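Local coordinates for 2-aminomuconic 6-semialdehyde dehydrogenase (Pseudomonas sp., PDB 7BZV), which oxidises 2-aminomuconic 6-semialdehyde with NAD+ in the meta-cleavage pathway of 2-aminophenol catabolism, working as a tetramer, at residues G11-S16 against T185-A190; D115-A120 against H470-Y475. All coordinates share one frame; numbering follows the deposited sequence.

Interaction 1 of 2, residues G11-S16 against T185-A190; sequences GKWVES and TATLLA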
loop_
_atom_site.group_PDB
_atom_site.type_symbol
_atom_site.label_atom_id
_atom_site.label_comp_id
_atom_site.label_asym_id
_atom_site.label_seq_id
_atom_site.Cartn_x
_atom_site.Cartn_y
_atom_site.Cartn_z
ATOM N N GLY B 11 22.338 -15.797 -27.308
ATOM C CA GLY B 11 21.639 -15.798 -28.570
ATOM C C GLY B 11 22.000 -16.927 -29.509
ATOM O O GLY B 11 21.481 -16.955 -30.632
ATOM N N LYS B 12 22.844 -17.869 -29.085
ATOM C CA LYS B 12 23.323 -18.937 -29.957
ATOM C C LYS B 12 22.995 -20.287 -29.339
ATOM O O LYS B 12 23.162 -20.483 -28.130
ATOM C CB LYS B 12 24.843 -18.815 -30.208
ATOM C CG LYS B 12 25.283 -17.458 -30.795
ATOM C CD LYS B 12 26.798 -17.315 -30.861
ATOM C CE LYS B 12 27.253 -15.916 -30.439
ATOM N NZ LYS B 12 28.222 -15.938 -29.298
ATOM N N TRP B 13 22.500 -21.195 -30.167
ATOM C CA TRP B 13 22.386 -22.591 -29.779
ATOM C C TRP B 13 23.766 -23.245 -29.742
ATOM O O TRP B 13 24.620 -22.994 -30.591
ATOM C CB TRP B 13 21.453 -23.310 -30.749
ATOM C CG TRP B 13 20.083 -22.658 -30.795
ATOM C CD1 TRP B 13 19.621 -21.767 -31.725
ATOM C CD2 TRP B 13 19.011 -22.831 -29.842
ATOM N NE1 TRP B 13 18.326 -21.395 -31.426
ATOM C CE2 TRP B 13 17.934 -22.029 -30.273
ATOM C CE3 TRP B 13 18.864 -23.591 -28.676
ATOM C CZ2 TRP B 13 16.720 -21.968 -29.573
ATOM C CZ3 TRP B 13 17.659 -23.534 -27.985
ATOM C CH2 TRP B 13 16.602 -22.731 -28.437
ATOM N N VAL B 14 23.987 -24.065 -28.720
ATOM C CA VAL B 14 25.302 -24.595 -28.390
ATOM C C VAL B 14 25.119 -26.067 -28.054
ATOM O O VAL B 14 24.342 -26.410 -27.152
ATOM C CB VAL B 14 25.942 -23.852 -27.201
ATOM C CG1 VAL B 14 27.317 -24.430 -26.885
ATOM C CG2 VAL B 14 26.014 -22.347 -27.478
ATOM N N GLU B 15 25.821 -26.930 -28.778
ATOM C CA GLU B 15 25.834 -28.366 -28.550
ATOM C C GLU B 15 27.036 -28.753 -27.693
ATOM O O GLU B 15 27.907 -27.932 -27.389
ATOM C CB GLU B 15 25.858 -29.108 -29.888
ATOM C CG GLU B 15 24.595 -28.874 -30.723
ATOM C CD GLU B 15 24.629 -29.598 -32.062
ATOM O OE1 GLU B 15 23.666 -29.477 -32.849
ATOM O OE2 GLU B 15 25.620 -30.303 -32.335
ATOM N N SER B 16 27.089 -30.032 -27.318
ATOM C CA SER B 16 28.095 -30.478 -26.365
ATOM C C SER B 16 28.660 -31.844 -26.723
ATOM O O SER B 16 27.961 -32.704 -27.262
ATOM C CB SER B 16 27.523 -30.551 -24.946
ATOM O OG SER B 16 28.492 -31.000 -24.015
ATOM N N THR B 185 10.321 -28.140 -22.197
ATOM C CA THR B 185 9.631 -26.857 -22.205
ATOM C C THR B 185 10.614 -25.719 -21.981
ATOM O O THR B 185 10.402 -24.614 -22.493
ATOM C CB THR B 185 8.472 -26.835 -21.190
ATOM O OG1 THR B 185 8.860 -27.340 -19.917
ATOM C CG2 THR B 185 7.323 -27.728 -21.721
ATOM N N ALA B 186 11.708 -25.970 -21.248
ATOM C CA ALA B 186 12.700 -24.919 -21.051
ATOM C C ALA B 186 13.387 -24.588 -22.359
ATOM O O ALA B 186 13.661 -23.415 -22.649
ATOM C CB ALA B 186 13.745 -25.336 -20.006
ATOM N N THR B 187 13.673 -25.614 -23.164
ATOM C CA THR B 187 14.246 -25.350 -24.477
ATOM C C THR B 187 13.245 -24.638 -25.386
ATOM O O THR B 187 13.625 -23.727 -26.126
ATOM C CB THR B 187 14.734 -26.665 -25.101
ATOM O OG1 THR B 187 15.592 -27.316 -24.154
ATOM C CG2 THR B 187 15.488 -26.400 -26.397
ATOM N N LEU B 188 11.963 -25.022 -25.342
ATOM C CA LEU B 188 10.968 -24.285 -26.125
ATOM C C LEU B 188 10.843 -22.842 -25.634
ATOM O O LEU B 188 10.654 -21.909 -26.429
ATOM C CB LEU B 188 9.616 -24.975 -26.053
ATOM C CG LEU B 188 9.574 -26.377 -26.680
ATOM C CD1 LEU B 188 8.206 -27.013 -26.537
ATOM C CD2 LEU B 188 9.974 -26.334 -28.146
ATOM N N LEU B 189 10.994 -22.627 -24.336
ATOM C CA LEU B 189 10.937 -21.253 -23.853
ATOM C C LEU B 189 12.063 -20.419 -24.459
ATOM O O LEU B 189 11.843 -19.279 -24.888
ATOM C CB LEU B 189 10.976 -21.230 -22.335
ATOM C CG LEU B 189 10.751 -19.817 -21.731
ATOM C CD1 LEU B 189 9.411 -19.233 -22.107
ATOM C CD2 LEU B 189 10.880 -19.856 -20.178
ATOM N N ALA B 190 13.265 -20.982 -24.548
ATOM C CA ALA B 190 14.350 -20.270 -25.220
ATOM C C ALA B 190 14.012 -19.973 -26.679
ATOM O O ALA B 190 14.309 -18.880 -27.184
ATOM C CB ALA B 190 15.647 -21.072 -25.118
#

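Interaction 2 of 2, residues D115-A120 against H470-Y475; sequences DILATA and HSLNFY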
loop_
_atom_site.group_PDB
_atom_site.type_symbol
_atom_site.label_atom_id
_atom_site.label_comp_id
_atom_site.label_asym_id
_atom_site.label_seq_id
_atom_site.Cartn_x
_atom_site.Cartn_y
_atom_site.Cartn_z
ATOM N N ASP B 115 1.312 -7.397 -15.393
ATOM C CA ASP B 115 0.357 -6.526 -14.710
ATOM C C ASP B 115 0.956 -5.943 -13.435
ATOM O O ASP B 115 0.837 -4.739 -13.174
ATOM C CB ASP B 115 -0.934 -7.300 -14.357
ATOM C CG ASP B 115 -1.746 -7.717 -15.562
ATOM O OD1 ASP B 115 -1.558 -7.201 -16.686
ATOM O OD2 ASP B 115 -2.575 -8.626 -15.403
ATOM N N ILE B 116 1.599 -6.784 -12.618
ATOM C CA ILE B 116 2.202 -6.307 -11.367
ATOM C C ILE B 116 3.263 -5.256 -11.633
ATOM O O ILE B 116 3.338 -4.225 -10.959
ATOM C CB ILE B 116 2.802 -7.481 -10.584
ATOM C CG1 ILE B 116 1.613 -8.262 -10.030
ATOM C CG2 ILE B 116 3.714 -6.998 -9.442
ATOM C CD1 ILE B 116 1.842 -9.691 -9.824
ATOM N N LEU B 117 4.094 -5.490 -12.641
ATOM C CA LEU B 117 5.119 -4.504 -12.991
ATOM C C LEU B 117 4.482 -3.222 -13.478
ATOM O O LEU B 117 4.916 -2.125 -13.111
ATOM C CB LEU B 117 6.046 -5.073 -14.066
ATOM C CG LEU B 117 7.190 -4.176 -14.563
ATOM C CD1 LEU B 117 8.111 -3.751 -13.430
ATOM C CD2 LEU B 117 7.965 -4.916 -15.707
ATOM N N ALA B 118 3.423 -3.338 -14.277
ATOM C CA ALA B 118 2.821 -2.138 -14.846
ATOM C C ALA B 118 2.318 -1.191 -13.767
ATOM O O ALA B 118 2.406 0.030 -13.930
ATOM C CB ALA B 118 1.672 -2.512 -15.793
ATOM N N THR B 119 1.824 -1.716 -12.640
ATOM C CA THR B 119 1.258 -0.845 -11.628
ATOM C C THR B 119 2.138 -0.690 -10.390
ATOM O O THR B 119 1.725 -0.022 -9.448
ATOM C CB THR B 119 -0.133 -1.336 -11.222
ATOM O OG1 THR B 119 -0.031 -2.658 -10.685
ATOM C CG2 THR B 119 -1.081 -1.381 -12.408
ATOM N N ALA B 120 3.336 -1.238 -10.383
ATOM C CA ALA B 120 4.150 -1.213 -9.177
ATOM C C ALA B 120 4.413 0.233 -8.767
ATOM O O ALA B 120 4.836 1.039 -9.603
ATOM C CB ALA B 120 5.467 -1.922 -9.440
ATOM N N HIS B 470 6.281 -9.251 -3.528
ATOM C CA HIS B 470 7.318 -10.014 -2.856
ATOM C C HIS B 470 8.305 -10.560 -3.875
ATOM O O HIS B 470 9.515 -10.590 -3.629
ATOM C CB HIS B 470 6.700 -11.155 -2.058
ATOM C CG HIS B 470 5.720 -10.713 -1.017
ATOM N ND1 HIS B 470 6.095 -10.352 0.258
ATOM C CD2 HIS B 470 4.380 -10.538 -1.078
ATOM C CE1 HIS B 470 5.015 -10.052 0.961
ATOM N NE2 HIS B 470 3.964 -10.141 0.169
ATOM N N SER B 471 7.806 -11.005 -5.031
ATOM C CA SER B 471 8.718 -11.405 -6.110
ATOM C C SER B 471 9.506 -10.225 -6.643
ATOM O O SER B 471 10.721 -10.322 -6.848
ATOM C CB SER B 471 7.940 -12.067 -7.241
ATOM O OG SER B 471 7.483 -13.319 -6.805
ATOM N N LEU B 472 8.838 -9.099 -6.901
ATOM C CA LEU B 472 9.523 -7.974 -7.527
ATOM C C LEU B 472 10.586 -7.401 -6.599
ATOM O O LEU B 472 11.601 -6.863 -7.060
ATOM C CB LEU B 472 8.530 -6.872 -7.919
ATOM C CG LEU B 472 8.129 -6.762 -9.401
ATOM C CD1 LEU B 472 7.692 -8.106 -9.854
ATOM C CD2 LEU B 472 7.072 -5.718 -9.578
ATOM N N ASN B 473 10.369 -7.492 -5.291
ATOM C CA ASN B 473 11.389 -7.010 -4.378
ATOM C C ASN B 473 12.498 -8.023 -4.220
ATOM O O ASN B 473 13.641 -7.648 -3.942
ATOM C CB ASN B 473 10.772 -6.637 -3.034
ATOM C CG ASN B 473 9.981 -5.337 -3.122
ATOM O OD1 ASN B 473 10.080 -4.596 -4.105
ATOM N ND2 ASN B 473 9.214 -5.043 -2.088
ATOM N N PHE B 474 12.218 -9.311 -4.406
ATOM C CA PHE B 474 13.344 -10.212 -4.271
ATOM C C PHE B 474 14.311 -10.096 -5.446
ATOM O O PHE B 474 15.522 -10.155 -5.243
ATOM C CB PHE B 474 12.947 -11.665 -4.170
ATOM C CG PHE B 474 14.151 -12.596 -4.221
ATOM C CD1 PHE B 474 14.992 -12.737 -3.108
ATOM C CD2 PHE B 474 14.469 -13.298 -5.377
ATOM C CE1 PHE B 474 16.100 -13.590 -3.155
ATOM C CE2 PHE B 474 15.585 -14.143 -5.435
ATOM C CZ PHE B 474 16.396 -14.299 -4.328
ATOM N N TYR B 475 13.795 -10.064 -6.682
ATOM C CA TYR B 475 14.617 -10.049 -7.894
ATOM C C TYR B 475 15.137 -8.654 -8.264
ATOM O O TYR B 475 15.613 -8.436 -9.395
ATOM C CB TYR B 475 13.786 -10.630 -9.029
ATOM C CG TYR B 475 13.457 -12.101 -8.838
ATOM C CD1 TYR B 475 14.418 -13.064 -9.058
ATOM C CD2 TYR B 475 12.205 -12.515 -8.461
ATOM C CE1 TYR B 475 14.160 -14.381 -8.920
ATOM C CE2 TYR B 475 11.927 -13.860 -8.312
ATOM C CZ TYR B 475 12.902 -14.764 -8.535
ATOM O OH TYR B 475 12.647 -16.084 -8.385
#

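Interaction 1 of 2, residues G11-S16 against T185-A190
The indole of W13 meets helix 184-196 through the outer rim of its six-membered ring, with the backbone oxygen of T187 at the edge, near the ring plane, and the methyl of A190 set obliquely to it. The ring of F8 on strand 3-9 also meets the indole, with planes at about 50°. CH2 of W13 lies 3.9 Å from O of T187 and 3.8 Å from CB of A190, while CZ3 of W13 comes 3.9 Å from CG2 of T187. That methyl stands anti to the backbone N; OG1, beside the N (chi1 -52°), instead bonds to the carbonyl of P183 and to H207. With CG anti to the carbonyl carbon (chi1 -57°), the indole of W13 swings its six-membered ring up to the helix. NE1 of W13 makes a weak hydrogen bond to E194, one turn beyond A190. The helix links parallel strands 173-177 and 203-205 in a beta-alpha-beta crossover, as in the Rossmann-like NAD-binding domain of aldehyde dehydrogenases, and W13 packs the N-terminal sheet against it. No hydrogen bond crosses: the 114 Å² buried is mainly dispersion contact, to which the carbonyl facing the C-H edge may add a weak electrostatic term.

Interaction 2 of 2, residues D115-A120 against H470-Y475
A chi1 of -102° in L472, well away from a staggered value, together with chi2 of 51° carries CD2 from helix 468-474 towards the C-terminal end of helix 95-119. On the facing side, I116 has CG2 anti to its backbone N, which presents this branch methyl, and not the longer CG1 arm, to the leucine. The two side chains meet at a slant: CG2 of I116 lies 3.6 Å from CD2 of L472 and 4.1 Å from CD1 of L472, so both leucine methyls bear on one isoleucine methyl. CD2 of L472 also lies 4.1 Å from CA of L117 and 4.1 Å from CB of A120, in the chain leaving that helix. This is helix-to-helix packing, with L472 alone supplying the touching atoms from its segment. No hydrogen bond crosses, and the side-chain contacts within the 128 Å² buried are apolar. The nearest CA pair, L117 and L472, is 7.8 Å apart. F113, one turn before L117, also packs on L472, and helix 62-78 covers L117. Helix 156-169 touches both L117 and S471. On another flank of helix 95-119, T119 is hydrogen-bonded to T119 of a neighbouring subunit. The contact thus joins an early helix to the C-terminal one that leads into strand 476-485 of the eight-strand sheet.

How the interactions relate
From the N terminus, the chain first passes through strand 12-14, the edge of the small four-strand sheet, and returns to it in interaction 1 after 168 residues, at helix 184-196. Within that loop lies helix 95-119, whose end starts interaction 2; its partner follows 349 residues later, just ahead of strand 476-485. The two loops therefore cross without nesting. Their centres are 27 Å apart and their nearest atoms about 13 Å, so they do not touch. Interaction 1 ties the N-terminal sheet to a helix following strand 173-177 of the eight-strand sheet, whereas interaction 2 joins an early helix to the C-terminal region, near subunit interfaces of the tetramer.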